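PDB 4LQ8: Sca-family protein from Rickettsia rickettsii, which is of uncertain function but, as surface cell antigen 4, probably takes part in cell adhesion, this chain being its N-terminal head region. Local coordinates for residues A[68-71]-A[72-76]; A[150-153]-A[154-158]; A[313-316]-A[317-321]; A[250-253]-A[254-257]. One frame throughout, in Å; residues are numbered along the deposited sequence.

Contact 1 of 4, residues A[68-71]-A[72-76]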
loop_
_atom_site.group_PDB
_atom_site.type_symbol
_atom_site.label_atom_id
_atom_site.label_comp_id
_atom_site.label_asym_id
_atom_site.label_seq_id
_atom_site.Cartn_x
_atom_site.Cartn_y
_atom_site.Cartn_z
ATOM N N ALA A 68 -6.828 -12.293 1.259
ATOM C CA ALA A 68 -6.419 -12.260 -0.154
ATOM C C ALA A 68 -5.290 -11.258 -0.393
ATOM O O ALA A 68 -4.342 -11.571 -1.113
ATOM C CB ALA A 68 -7.598 -11.935 -1.047
ATOM N N VAL A 69 -5.369 -10.068 0.227
ATOM C CA VAL A 69 -4.319 -9.055 0.080
ATOM C C VAL A 69 -2.998 -9.539 0.742
ATOM O O VAL A 69 -1.929 -9.312 0.188
ATOM C CB VAL A 69 -4.800 -7.641 0.538
ATOM C CG1 VAL A 69 -3.654 -6.630 0.614
ATOM C CG2 VAL A 69 -5.884 -7.132 -0.413
ATOM N N ARG A 70 -3.068 -10.222 1.884
ATOM C CA ARG A 70 -1.853 -10.787 2.523
ATOM C C ARG A 70 -1.234 -11.861 1.636
ATOM O O ARG A 70 -0.025 -11.862 1.421
ATOM C CB ARG A 70 -2.196 -11.394 3.895
ATOM C CG ARG A 70 -2.508 -10.318 4.923
ATOM C CD ARG A 70 -3.142 -10.908 6.157
ATOM N NE ARG A 70 -3.241 -9.868 7.174
ATOM C CZ ARG A 70 -3.919 -9.969 8.313
ATOM N NH1 ARG A 70 -4.563 -11.090 8.615
ATOM N NH2 ARG A 70 -3.956 -8.954 9.159
ATOM N N GLU A 71 -2.078 -12.730 1.059
ATOM C CA GLU A 71 -1.627 -13.837 0.203
ATOM C C GLU A 71 -1.102 -13.427 -1.157
ATOM O O GLU A 71 -0.265 -14.138 -1.710
ATOM C CB GLU A 71 -2.756 -14.852 -0.014
ATOM C CG GLU A 71 -3.176 -15.556 1.254
ATOM C CD GLU A 71 -4.244 -16.618 1.051
ATOM O OE1 GLU A 71 -4.970 -16.560 0.033
ATOM O OE2 GLU A 71 -4.344 -17.521 1.909
ATOM N N THR A 72 -1.650 -12.371 -1.746
ATOM C CA THR A 72 -1.282 -11.981 -3.114
ATOM C C THR A 72 -0.342 -10.792 -3.177
ATOM O O THR A 72 0.372 -10.640 -4.172
ATOM C CB THR A 72 -2.537 -11.707 -3.981
ATOM O OG1 THR A 72 -3.121 -10.476 -3.557
ATOM C CG2 THR A 72 -3.549 -12.806 -3.899
ATOM N N ILE A 73 -0.350 -9.936 -2.152
ATOM C CA ILE A 73 0.521 -8.757 -2.149
ATOM C C ILE A 73 1.579 -8.797 -1.043
ATOM O O ILE A 73 2.778 -8.795 -1.344
ATOM C CB ILE A 73 -0.305 -7.414 -2.105
ATOM C CG1 ILE A 73 -1.352 -7.305 -3.284
ATOM C CG2 ILE A 73 0.618 -6.169 -2.029
ATOM C CD1 ILE A 73 -0.741 -7.113 -4.786
ATOM N N ILE A 74 1.141 -8.738 0.241
ATOM C CA ILE A 74 2.058 -8.576 1.381
ATOM C C ILE A 74 3.081 -9.717 1.501
ATOM O O ILE A 74 4.280 -9.436 1.555
ATOM C CB ILE A 74 1.298 -8.309 2.705
ATOM C CG1 ILE A 74 0.458 -6.999 2.580
ATOM C CG2 ILE A 74 2.259 -8.266 3.922
ATOM C CD1 ILE A 74 -0.627 -6.828 3.647
ATOM N N GLN A 75 2.622 -10.971 1.590
ATOM C CA GLN A 75 3.519 -12.132 1.708
ATOM C C GLN A 75 4.406 -12.298 0.463
ATOM O O GLN A 75 5.616 -12.366 0.649
ATOM C CB GLN A 75 2.754 -13.427 2.077
ATOM C CG GLN A 75 3.669 -14.602 2.483
ATOM C CD GLN A 75 4.455 -14.295 3.722
ATOM O OE1 GLN A 75 3.911 -13.873 4.753
ATOM N NE2 GLN A 75 5.764 -14.432 3.629
ATOM N N PRO A 76 3.906 -12.257 -0.794
ATOM C CA PRO A 76 4.830 -12.384 -1.949
ATOM C C PRO A 76 5.884 -11.280 -2.045
ATOM O O PRO A 76 6.992 -11.553 -2.511
ATOM C CB PRO A 76 3.885 -12.372 -3.171
ATOM C CG PRO A 76 2.593 -12.846 -2.645
ATOM C CD PRO A 76 2.504 -12.227 -1.267
#
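With chi1 at 72°, T72 tucks its OG1 into the crowded position between its own backbone N and carbonyl carbon, turning the hydroxyl back over the previous turn to give A68 O a hydrogen bond of 2.9 Å from T72 OG1. T72 N reaches the same carbonyl from the opposite face of its plane, so two donors grip A68 O, as is common for a threonine inside a helix. One residue on, V69 O is also shared: I73 N lies 2.9 Å from it and I74 N 3.1 Å. This is where the helix 64-90 widens into a pi-type turn, and the pairing moves from i+4 to i+5, with Q75 N 2.8 Å from R70 O. P76 suits the kink that follows because it has no N-H to give; its CG instead lies 3.3 Å from E71 O. Buried V69 points its CB away from 72-76, yet V69 CG1 meets I74 CD1 at 4.3 Å, while its side chain also meets V152 of helix 135-155 and T260 and H262 of strand 258-265. R70 and I74 run side by side, the aliphatic R70 CG 4.2 Å from I74 CD1, and the arginine's NE goes on to a salt bridge with E275.

Contact 2 of 4, residues A[150-153]-A[154-158]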
loop_
_atom_site.group_PDB
_atom_site.type_symbol
_atom_site.label_atom_id
_atom_site.label_comp_id
_atom_site.label_asym_id
_atom_site.label_seq_id
_atom_site.Cartn_x
_atom_site.Cartn_y
_atom_site.Cartn_z
ATOM N N LYS A 150 -5.109 -7.163 -9.644
ATOM C CA LYS A 150 -6.089 -7.617 -10.641
ATOM C C LYS A 150 -6.838 -8.840 -10.124
ATOM O O LYS A 150 -8.053 -8.907 -10.270
ATOM C CB LYS A 150 -5.413 -7.980 -11.982
ATOM C CG LYS A 150 -5.186 -6.805 -12.920
ATOM C CD LYS A 150 -4.432 -7.254 -14.188
ATOM C CE LYS A 150 -3.924 -6.100 -15.024
ATOM N NZ LYS A 150 -2.944 -6.544 -16.053
ATOM N N ASN A 151 -6.118 -9.802 -9.534
ATOM C CA ASN A 151 -6.729 -11.021 -9.013
ATOM C C ASN A 151 -7.616 -10.751 -7.815
ATOM O O ASN A 151 -8.690 -11.324 -7.734
ATOM C CB ASN A 151 -5.679 -12.113 -8.734
ATOM C CG ASN A 151 -5.071 -12.675 -10.011
ATOM O OD1 ASN A 151 -5.318 -12.210 -11.134
ATOM N ND2 ASN A 151 -4.253 -13.688 -9.875
ATOM N N VAL A 152 -7.215 -9.832 -6.931
ATOM C CA VAL A 152 -8.043 -9.449 -5.773
ATOM C C VAL A 152 -9.342 -8.784 -6.256
ATOM O O VAL A 152 -10.438 -9.206 -5.866
ATOM C CB VAL A 152 -7.269 -8.590 -4.737
ATOM C CG1 VAL A 152 -8.197 -8.024 -3.665
ATOM C CG2 VAL A 152 -6.156 -9.408 -4.095
ATOM N N HIS A 153 -9.211 -7.747 -7.106
ATOM C CA HIS A 153 -10.367 -7.045 -7.646
ATOM C C HIS A 153 -11.256 -7.963 -8.482
ATOM O O HIS A 153 -12.459 -7.866 -8.336
ATOM C CB HIS A 153 -9.963 -5.768 -8.392
ATOM C CG HIS A 153 -9.238 -4.773 -7.525
ATOM N ND1 HIS A 153 -8.234 -3.972 -8.036
ATOM C CD2 HIS A 153 -9.394 -4.488 -6.210
ATOM C CE1 HIS A 153 -7.804 -3.241 -7.021
ATOM N NE2 HIS A 153 -8.463 -3.524 -5.901
ATOM N N ASN A 154 -10.697 -8.890 -9.280
ATOM C CA ASN A 154 -11.534 -9.814 -10.052
ATOM C C ASN A 154 -12.210 -10.890 -9.190
ATOM O O ASN A 154 -13.331 -11.259 -9.502
ATOM C CB ASN A 154 -10.780 -10.459 -11.216
ATOM C CG ASN A 154 -10.381 -9.503 -12.319
ATOM O OD1 ASN A 154 -10.929 -8.404 -12.472
ATOM N ND2 ASN A 154 -9.399 -9.898 -13.116
ATOM N N THR A 155 -11.548 -11.395 -8.122
ATOM C CA THR A 155 -12.126 -12.402 -7.227
ATOM C C THR A 155 -13.300 -11.832 -6.389
ATOM O O THR A 155 -14.290 -12.527 -6.171
ATOM C CB THR A 155 -11.016 -13.021 -6.332
ATOM O OG1 THR A 155 -10.032 -13.624 -7.165
ATOM C CG2 THR A 155 -11.538 -14.063 -5.339
ATOM N N PHE A 156 -13.169 -10.595 -5.910
ATOM C CA PHE A 156 -14.146 -9.998 -5.013
ATOM C C PHE A 156 -14.933 -8.845 -5.615
ATOM O O PHE A 156 -15.502 -8.061 -4.874
ATOM C CB PHE A 156 -13.457 -9.574 -3.698
ATOM C CG PHE A 156 -12.743 -10.727 -3.017
ATOM C CD1 PHE A 156 -13.443 -11.629 -2.225
ATOM C CD2 PHE A 156 -11.377 -10.933 -3.209
ATOM C CE1 PHE A 156 -12.782 -12.678 -1.588
ATOM C CE2 PHE A 156 -10.724 -11.994 -2.591
ATOM C CZ PHE A 156 -11.433 -12.876 -1.803
ATOM N N SER A 157 -14.989 -8.765 -6.944
ATOM C CA SER A 157 -15.702 -7.725 -7.686
ATOM C C SER A 157 -17.190 -8.008 -7.603
ATOM O O SER A 157 -17.572 -9.176 -7.678
ATOM C CB SER A 157 -15.290 -7.795 -9.155
ATOM O OG SER A 157 -15.925 -6.812 -9.950
ATOM N N ALA A 158 -18.037 -6.949 -7.490
ATOM C CA ALA A 158 -19.495 -7.120 -7.522
ATOM C C ALA A 158 -19.867 -7.536 -8.948
ATOM O O ALA A 158 -20.765 -8.355 -9.118
ATOM C CB ALA A 158 -20.205 -5.832 -7.150
#
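T155 OG1 donates to N151 O over 2.7 Å, with chi1 at -59° standing the hydroxyl beside the threonine's own backbone N. T155 N, 2.9 Å from N151 O, reaches the carbonyl from the opposite face of its plane to the hydroxyl. A hydroxyl carried on CB is short enough to fold back to N151 O, while the methyl branch is left to meet the F156 ring. Ordinary i+4 bonds flank this pair: N154 N is 2.8 Å from K150 O, and F156 N is 3.1 Å from V152 O. The polar ends of K150 and H153 have partners beyond this turn: K150 NZ forms a salt bridge with D254 and H153 NE2 a hydrogen bond with S240 OG, the histidine ring meeting Y258 and F166 edge-to-face.

Apolar contact runs along the side that faces helix 64-90. V152 CG1 approaches F156 CD2 at 4.3 Å, and V152 O lies at the edge of the ring, near its plane. One face of the ring carries T155 CG2, 3.5 Å above the plane and displaced toward the rim. The broad ring touches A68, P64 and I65 of helix 64-90 and meets Y162 edge-to-face.

F156 is the first residue to leave helical backbone angles, and S157 follows in an extended conformation. These features mark the C-terminal end of helix 135-155, where the last i+4 bonds give way to the loop leading into the sheets.

Contact 3 of 4, residues A[313-316]-A[317-321]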
loop_
_atom_site.group_PDB
_atom_site.type_symbol
_atom_site.label_atom_id
_atom_site.label_comp_id
_atom_site.label_asym_id
_atom_site.label_seq_id
_atom_site.Cartn_x
_atom_site.Cartn_y
_atom_site.Cartn_z
ATOM N N GLU A 313 0.954 6.842 10.629
ATOM C CA GLU A 313 -0.177 6.644 11.556
ATOM C C GLU A 313 -0.889 5.307 11.269
ATOM O O GLU A 313 -1.246 4.588 12.208
ATOM C CB GLU A 313 -1.221 7.749 11.394
ATOM C CG GLU A 313 -1.010 8.991 12.223
ATOM C CD GLU A 313 -1.956 10.127 11.852
ATOM O OE1 GLU A 313 -3.075 9.848 11.358
ATOM O OE2 GLU A 313 -1.562 11.302 12.039
ATOM N N MET A 314 -1.114 4.996 9.966
ATOM C CA MET A 314 -1.765 3.751 9.530
ATOM C C MET A 314 -0.868 2.572 9.827
ATOM O O MET A 314 -1.351 1.577 10.349
ATOM C CB MET A 314 -2.145 3.807 8.038
ATOM C CG MET A 314 -3.223 4.818 7.749
ATOM S SD MET A 314 -3.621 4.913 5.997
ATOM C CE MET A 314 -4.933 3.656 5.901
ATOM N N MET A 315 0.440 2.688 9.550
ATOM C CA MET A 315 1.404 1.618 9.861
ATOM C C MET A 315 1.371 1.305 11.368
ATOM O O MET A 315 1.228 0.141 11.740
ATOM C CB MET A 315 2.827 1.971 9.390
ATOM C CG MET A 315 3.076 1.628 7.921
ATOM S SD MET A 315 2.716 -0.106 7.426
ATOM C CE MET A 315 3.947 -0.979 8.420
ATOM N N LYS A 316 1.396 2.347 12.216
ATOM C CA LYS A 316 1.299 2.215 13.678
ATOM C C LYS A 316 0.017 1.457 14.137
ATOM O O LYS A 316 0.122 0.540 14.940
ATOM C CB LYS A 316 1.402 3.590 14.362
ATOM C CG LYS A 316 1.490 3.553 15.901
ATOM C CD LYS A 316 2.778 2.897 16.413
ATOM C CE LYS A 316 2.676 2.428 17.851
ATOM N NZ LYS A 316 3.878 1.651 18.272
ATOM N N GLU A 317 -1.162 1.823 13.616
ATOM C CA GLU A 317 -2.439 1.177 13.958
ATOM C C GLU A 317 -2.481 -0.296 13.482
ATOM O O GLU A 317 -2.917 -1.169 14.236
ATOM C CB GLU A 317 -3.623 2.001 13.405
ATOM C CG GLU A 317 -5.019 1.490 13.743
ATOM C CD GLU A 317 -5.447 1.501 15.197
ATOM O OE1 GLU A 317 -4.722 2.078 16.036
ATOM O OE2 GLU A 317 -6.516 0.921 15.501
ATOM N N VAL A 318 -1.997 -0.564 12.253
ATOM C CA VAL A 318 -1.903 -1.901 11.663
ATOM C C VAL A 318 -1.065 -2.814 12.585
ATOM O O VAL A 318 -1.506 -3.924 12.912
ATOM C CB VAL A 318 -1.380 -1.878 10.192
ATOM C CG1 VAL A 318 -0.941 -3.273 9.709
ATOM C CG2 VAL A 318 -2.420 -1.285 9.240
ATOM N N GLU A 319 0.114 -2.336 13.023
ATOM C CA GLU A 319 1.021 -3.081 13.912
ATOM C C GLU A 319 0.377 -3.359 15.271
ATOM O O GLU A 319 0.442 -4.488 15.738
ATOM C CB GLU A 319 2.355 -2.349 14.083
ATOM C CG GLU A 319 3.218 -2.377 12.820
ATOM C CD GLU A 319 4.355 -1.370 12.736
ATOM O OE1 GLU A 319 4.515 -0.548 13.671
ATOM O OE2 GLU A 319 5.079 -1.392 11.713
ATOM N N LEU A 320 -0.318 -2.356 15.859
ATOM C CA LEU A 320 -1.021 -2.526 17.137
ATOM C C LEU A 320 -2.143 -3.582 17.013
ATOM O O LEU A 320 -2.420 -4.293 17.979
ATOM C CB LEU A 320 -1.567 -1.188 17.661
ATOM C CG LEU A 320 -0.515 -0.208 18.228
ATOM C CD1 LEU A 320 -1.099 1.207 18.381
ATOM C CD2 LEU A 320 0.030 -0.686 19.596
ATOM N N ASN A 321 -2.727 -3.722 15.798
ATOM C CA ASN A 321 -3.808 -4.667 15.513
ATOM C C ASN A 321 -3.299 -5.978 14.916
ATOM O O ASN A 321 -4.072 -6.732 14.326
ATOM C CB ASN A 321 -4.898 -4.007 14.659
ATOM C CG ASN A 321 -5.613 -2.897 15.384
ATOM O OD1 ASN A 321 -5.692 -2.878 16.603
ATOM N ND2 ASN A 321 -6.115 -1.928 14.661
#
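The carboxylate of E319 takes the methyl end of M315 at one oxygen, M315 CE lying 3.5 Å from E319 OE2, well off the carboxylate plane. Bends at chi2 (-54°) and chi3 turn that methyl back to E319, the two side chains crossing obliquely. A second carboxylate, that of E317, is approached from above its plane: N321 ND2 donates to E317 OE2 over 3.0 Å, 57° out of the carboxylate plane, while OE2 sits only moderately off the plane of the amide. The same amide nitrogen also reaches L273 O, and E317 OE1 makes a salt bridge with K229. A carboxylate is apt here, since its two oxygens can serve two partners, and the glutamate chain, bent at chi2 (65°), carries it to them.

On the exposed side K316 goes across L320, K316 CE coming 4.0 Å from L320 CD1. Lysine's methylenes supply the apolar surface; its ammonium is not in contact with E319, K316 NZ being 5.1 Å from E319 OE1. Towards the interior, V318 CG2 rests 3.3 Å from M314 O, which V318 N bonds.

M314, M315 and V318 face the strands 258-265 and 271-277, where M314 meets F259, A261 and Y263, and M315 packs on I276. N321 N still bonds E317 O, at 3.0 Å, as the helix ends. The whole is the last turns of an amphipathic helix, 308-320, laid against a beta sheet.

Contact 4 of 4, residues A[250-253]-A[254-257]; sequences KPSK and DKAV
S252 O receives K255 N at 3.1 Å, the one clear hydrogen bond of this turn. It is an i to i+3 bond, and with K253 and D254 both near helical backbone angles the four residues 252-255 make a beta turn close to type I, within the connection between strands 236-245 and 258-265. The bond is bent: K255 N stands 56° above the carbonyl plane, and the N-H...O angle is 149°. Aspartate is a usual resident of the third place of such a turn, and the flexible, polar lysines suit its exposed surface. D254 OD1 pairs with K150 of helix 135-155, and K253 NZ donates to E29 O, so both charged side chains have partners.

The turn brings its flanking residues together: P251 points at A256, its CG 4.0 Å from A256 CA and 4.1 Å from A256 CB; these two small apolar groups are buried and both pack on V242, while P251 also meets Y302. A256 CB lies 3.5 Å from S252 O, a compact methyl that meets both that carbonyl and the P251 ring. Chi1 of 62° sets S252 OG between its own N and carbonyl carbon, 4.0 Å from K255 CG.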
loop_
_atom_site.group_PDB
_atom_site.type_symbol
_atom_site.label_atom_id
_atom_site.label_comp_id
_atom_site.label_asym_id
_atom_site.label_seq_id
_atom_site.Cartn_x
_atom_site.Cartn_y
_atom_site.Cartn_z
ATOM N N LYS A 250 -5.637 9.049 -14.103
ATOM C CA LYS A 250 -5.641 7.634 -13.749
ATOM C C LYS A 250 -4.914 6.788 -14.787
ATOM O O LYS A 250 -4.954 7.118 -15.970
ATOM C CB LYS A 250 -7.077 7.137 -13.485
ATOM C CG LYS A 250 -7.702 7.819 -12.250
ATOM C CD LYS A 250 -9.015 7.216 -11.774
ATOM C CE LYS A 250 -10.231 7.635 -12.564
ATOM N NZ LYS A 250 -10.514 6.702 -13.685
ATOM N N PRO A 251 -4.177 5.729 -14.387
ATOM C CA PRO A 251 -3.512 4.899 -15.404
ATOM C C PRO A 251 -4.520 3.929 -16.025
ATOM O O PRO A 251 -5.672 3.851 -15.563
ATOM C CB PRO A 251 -2.494 4.115 -14.577
ATOM C CG PRO A 251 -3.156 3.943 -13.243
ATOM C CD PRO A 251 -3.992 5.171 -13.029
ATOM N N SER A 252 -4.089 3.153 -17.025
ATOM C CA SER A 252 -4.985 2.143 -17.584
ATOM C C SER A 252 -5.048 0.953 -16.602
ATOM O O SER A 252 -4.138 0.773 -15.780
ATOM C CB SER A 252 -4.506 1.687 -18.964
ATOM O OG SER A 252 -3.227 1.080 -18.883
ATOM N N LYS A 253 -6.127 0.167 -16.674
ATOM C CA LYS A 253 -6.366 -1.034 -15.868
ATOM C C LYS A 253 -5.171 -1.985 -15.896
ATOM O O LYS A 253 -4.865 -2.576 -14.866
ATOM C CB LYS A 253 -7.623 -1.780 -16.371
ATOM C CG LYS A 253 -8.936 -1.253 -15.812
ATOM C CD LYS A 253 -10.122 -1.972 -16.458
ATOM C CE LYS A 253 -11.456 -1.619 -15.843
ATOM N NZ LYS A 253 -11.922 -0.261 -16.237
ATOM N N ASP A 254 -4.497 -2.122 -17.060
ATOM C CA ASP A 254 -3.351 -3.030 -17.236
ATOM C C ASP A 254 -2.073 -2.628 -16.504
ATOM O O ASP A 254 -1.244 -3.494 -16.250
ATOM C CB ASP A 254 -3.044 -3.260 -18.728
ATOM C CG ASP A 254 -3.930 -4.326 -19.361
ATOM O OD1 ASP A 254 -3.990 -5.454 -18.814
ATOM O OD2 ASP A 254 -4.590 -4.023 -20.388
ATOM N N LYS A 255 -1.900 -1.344 -16.188
ATOM C CA LYS A 255 -0.712 -0.806 -15.514
ATOM C C LYS A 255 -0.997 -0.349 -14.079
ATOM O O LYS A 255 -0.078 0.067 -13.371
ATOM C CB LYS A 255 -0.161 0.391 -16.314
ATOM C CG LYS A 255 0.439 0.012 -17.660
ATOM C CD LYS A 255 1.085 1.217 -18.328
ATOM C CE LYS A 255 1.627 0.909 -19.706
ATOM N NZ LYS A 255 2.853 0.065 -19.655
ATOM N N ALA A 256 -2.265 -0.410 -13.665
ATOM C CA ALA A 256 -2.751 0.099 -12.387
ATOM C C ALA A 256 -2.274 -0.626 -11.150
ATOM O O ALA A 256 -2.391 -1.840 -11.048
ATOM C CB ALA A 256 -4.260 0.138 -12.386
ATOM N N VAL A 257 -1.780 0.147 -10.194
ATOM C CA VAL A 257 -1.414 -0.317 -8.850
ATOM C C VAL A 257 -2.196 0.547 -7.876
ATOM O O VAL A 257 -2.719 1.585 -8.276
ATOM C CB VAL A 257 0.091 -0.380 -8.563
ATOM C CG1 VAL A 257 0.711 -1.578 -9.277
ATOM C CG2 VAL A 257 0.786 0.929 -8.927
#

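In the fold
From the N terminus, contact 1 comes first, in helix 64-90, then contact 2 at the end of helix 135-155, contact 4 in the connection between two sheet strands, and contact 3 at the end of helix 308-320. Each is local and they follow in series, so none nests within or crosses another, and no long loop is closed. Contacts 1 and 2 touch where the two helices pack, T72 and A68 meeting V152 and F156. Contact 2 in turn reaches contact 4 through the K150 to D254 salt bridge. Contact 3 touches none of the others; its helix and helix 64-90 both pack against strands 258-265 and 271-277.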